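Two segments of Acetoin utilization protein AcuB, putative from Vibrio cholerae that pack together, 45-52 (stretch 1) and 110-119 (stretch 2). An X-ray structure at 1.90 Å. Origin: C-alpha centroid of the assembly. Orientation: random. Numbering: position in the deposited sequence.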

# COMPACT_ATOMS: atom_id res chain seq x y z
N ASN A 45 5.55 -3.58 16.50
CA ASN A 45 5.10 -2.23 16.84
C ASN A 45 4.54 -1.45 15.67
O ASN A 45 4.49 -0.21 15.71
CB ASN A 45 6.23 -1.44 17.48
CG ASN A 45 6.61 -1.99 18.84
OD1 ASN A 45 5.73 -2.30 19.65
ND2 ASN A 45 7.89 -2.12 19.09
N LYS A 46 4.15 -2.19 14.63
CA LYS A 46 3.50 -1.63 13.45
C LYS A 46 4.43 -0.77 12.61
O LYS A 46 3.95 0.00 11.78
CB LYS A 46 2.23 -0.83 13.83
CG LYS A 46 1.11 -1.68 14.41
CD LYS A 46 -0.11 -0.79 14.70
CE LYS A 46 -1.27 -1.56 15.33
NZ LYS A 46 -2.45 -0.63 15.61
N LYS A 47 5.74 -0.92 12.79
CA LYS A 47 6.71 -0.15 12.00
C LYS A 47 6.87 -0.82 10.63
O LYS A 47 6.92 -2.05 10.51
CB LYS A 47 8.05 0.01 12.70
CG LYS A 47 7.91 0.74 14.06
CD LYS A 47 9.23 1.03 14.73
CE LYS A 47 9.05 1.26 16.24
NZ LYS A 47 7.84 2.09 16.53
N LEU A 48 6.92 0.02 9.61
CA LEU A 48 6.87 -0.48 8.25
C LEU A 48 8.20 -1.10 7.91
O LEU A 48 9.25 -0.45 8.07
CB LEU A 48 6.54 0.66 7.28
CG LEU A 48 6.63 0.30 5.80
CD1 LEU A 48 5.46 -0.68 5.52
CD2 LEU A 48 6.53 1.58 4.93
N LEU A 49 8.19 -2.34 7.46
CA LEU A 49 9.40 -3.02 7.02
C LEU A 49 9.44 -3.16 5.49
O LEU A 49 10.50 -3.28 4.92
CB LEU A 49 9.48 -4.42 7.61
CG LEU A 49 9.46 -4.48 9.14
CD1 LEU A 49 9.47 -5.93 9.62
CD2 LEU A 49 10.67 -3.71 9.67
N GLY A 50 8.27 -3.21 4.86
CA GLY A 50 8.17 -3.41 3.39
C GLY A 50 6.71 -3.60 3.00
O GLY A 50 5.82 -3.41 3.81
N ILE A 51 6.46 -3.97 1.74
CA ILE A 51 5.12 -4.16 1.27
C ILE A 51 5.14 -5.19 0.13
O ILE A 51 6.10 -5.23 -0.66
CB ILE A 51 4.46 -2.78 0.89
CG1 ILE A 51 3.06 -2.97 0.29
CG2 ILE A 51 5.37 -1.96 -0.03
CD1 ILE A 51 2.25 -1.70 0.32
N VAL A 52 4.13 -6.06 0.08
CA VAL A 52 4.05 -7.03 -1.02
C VAL A 52 2.78 -6.75 -1.84
O VAL A 52 1.72 -6.45 -1.27
CB VAL A 52 4.06 -8.51 -0.50
CG1 VAL A 52 5.45 -8.85 0.10
CG2 VAL A 52 2.93 -8.75 0.54
N GLY A 110 2.34 2.31 -7.44
CA GLY A 110 0.91 1.99 -7.38
C GLY A 110 0.30 2.21 -6.00
O GLY A 110 -0.87 2.68 -5.88
N CYS A 111 1.10 1.93 -4.96
CA CYS A 111 0.67 2.01 -3.56
C CYS A 111 1.72 2.68 -2.70
O CYS A 111 2.89 2.32 -2.76
CB CYS A 111 0.40 0.62 -3.00
SG CYS A 111 -0.01 0.54 -1.26
N LEU A 112 1.31 3.66 -1.92
CA LEU A 112 2.23 4.43 -1.09
C LEU A 112 1.82 4.30 0.38
O LEU A 112 0.80 4.86 0.80
CB LEU A 112 2.24 5.89 -1.59
CG LEU A 112 3.19 6.96 -1.05
CD1 LEU A 112 4.67 6.56 -1.28
CD2 LEU A 112 2.85 8.32 -1.73
N PRO A 113 2.59 3.51 1.17
CA PRO A 113 2.37 3.46 2.62
C PRO A 113 2.57 4.83 3.24
O PRO A 113 3.41 5.58 2.79
CB PRO A 113 3.48 2.51 3.12
CG PRO A 113 3.93 1.75 1.88
CD PRO A 113 3.69 2.65 0.72
N VAL A 114 1.77 5.14 4.27
CA VAL A 114 1.80 6.41 4.97
C VAL A 114 2.32 6.09 6.37
O VAL A 114 1.78 5.21 7.07
CB VAL A 114 0.37 7.04 5.05
CG1 VAL A 114 0.35 8.40 5.78
CG2 VAL A 114 -0.23 7.16 3.65
N VAL A 115 3.40 6.76 6.76
CA VAL A 115 4.07 6.45 8.02
C VAL A 115 4.25 7.73 8.85
O VAL A 115 4.52 8.79 8.30
CB VAL A 115 5.45 5.79 7.79
CG1 VAL A 115 5.30 4.36 7.13
CG2 VAL A 115 6.32 6.66 6.93
N ALA A 116 4.06 7.60 10.16
CA ALA A 116 4.32 8.68 11.11
C ALA A 116 5.20 8.07 12.19
O ALA A 116 4.81 7.08 12.84
CB ALA A 116 3.03 9.20 11.69
N LYS A 117 6.41 8.60 12.32
CA LYS A 117 7.39 8.10 13.32
C LYS A 117 7.69 6.61 13.16
O LYS A 117 7.70 5.85 14.15
CB LYS A 117 6.87 8.38 14.74
CG LYS A 117 6.74 9.87 15.06
CD LYS A 117 6.25 10.05 16.49
CE LYS A 117 6.04 11.52 16.88
NZ LYS A 117 5.36 11.64 18.22
N ASP A 118 7.95 6.21 11.92
CA ASP A 118 8.13 4.80 11.54
C ASP A 118 6.87 3.92 11.55
O ASP A 118 6.86 2.91 10.82
CB ASP A 118 9.22 4.10 12.35
CG ASP A 118 10.62 4.53 11.99
OD1 ASP A 118 10.85 5.16 10.92
OD2 ASP A 118 11.52 4.18 12.79
N VAL A 119 5.86 4.29 12.36
CA VAL A 119 4.59 3.52 12.44
C VAL A 119 3.74 3.68 11.18
O VAL A 119 3.52 4.80 10.72
CB VAL A 119 3.68 3.93 13.63
CG1 VAL A 119 2.38 3.07 13.66
CG2 VAL A 119 4.44 3.82 14.96
O HOH W 1 9.35 1.99 9.53

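The contact has two parts, a backbone clasp at one end and an apolar packing of side chains at the other, and Leu48 belongs to both. The strands 48-52 and 112-116 run nearly antiparallel, at 159°, but their axes come no closer than 9.0 Å. That is too wide for backbone pairing, so the space between them has to be filled by side chains.

The clasp depends on a type I' turn from Ala116 to Val119, closed by Ala116 N to Val119 O at 2.9 Å and by a weak bond from Val119 N to Ala116 O at 3.0 Å. Lys117 and Asp118 both take positive phi at its corner, and the carbonyl of Asp118 reaches stretch 1. Leu48 N donates to Asp118 O at 3.1 Å with an angle of 159°, and the same oxygen lies 3.3 Å from Lys47 CA in a CA-H...O contact. Water 1 adds a third link, donating to Leu48 O at 2.8 Å and to Asp118 O at 3.0 Å. Here the backbones lie close enough for a single bridge between Lys47 and Val119, with their CA atoms 4.3 Å apart.

Around this bridge, the side chains of Lys46, Lys47 and Val119 set off sideways and meet at their flanks. Val119 CG1 sits 3.9 Å from Lys46 CB, and Val119 CG2 is 4.1 Å from both Asn45 O and Lys47 NZ. Lys47 contributes its aliphatic length as well, with CD 3.9 Å from Asp118 CB. Lys46 meets the valine with its own CB, and the end of its chain leads away, so an exposed lysine can still lend its CB to the packing.

Further along, the gap is bridged by two branched side chains from stretch 1. Leu48 sets out sideways, with chi1 t and chi2 p, and its CD2 methyl fits between two neighbours on stretch 2, 3.7 Å from Pro113 CB and 3.8 Å from Val115 CG1. Ile51 points toward stretch 2 with both chi angles t; its extended CD1 reaches Cys111 SG at 3.6 Å and Pro113 CG at 4.1 Å. Pro113 is thus shared, its ring touched by both residues.

Cys111, Pro113 and Val115 all point toward stretch 1, whereas Leu112 and Val114 point away. The rule to read here is alternation: every second residue offers a surface, and one terminal methyl settles between each successive pair.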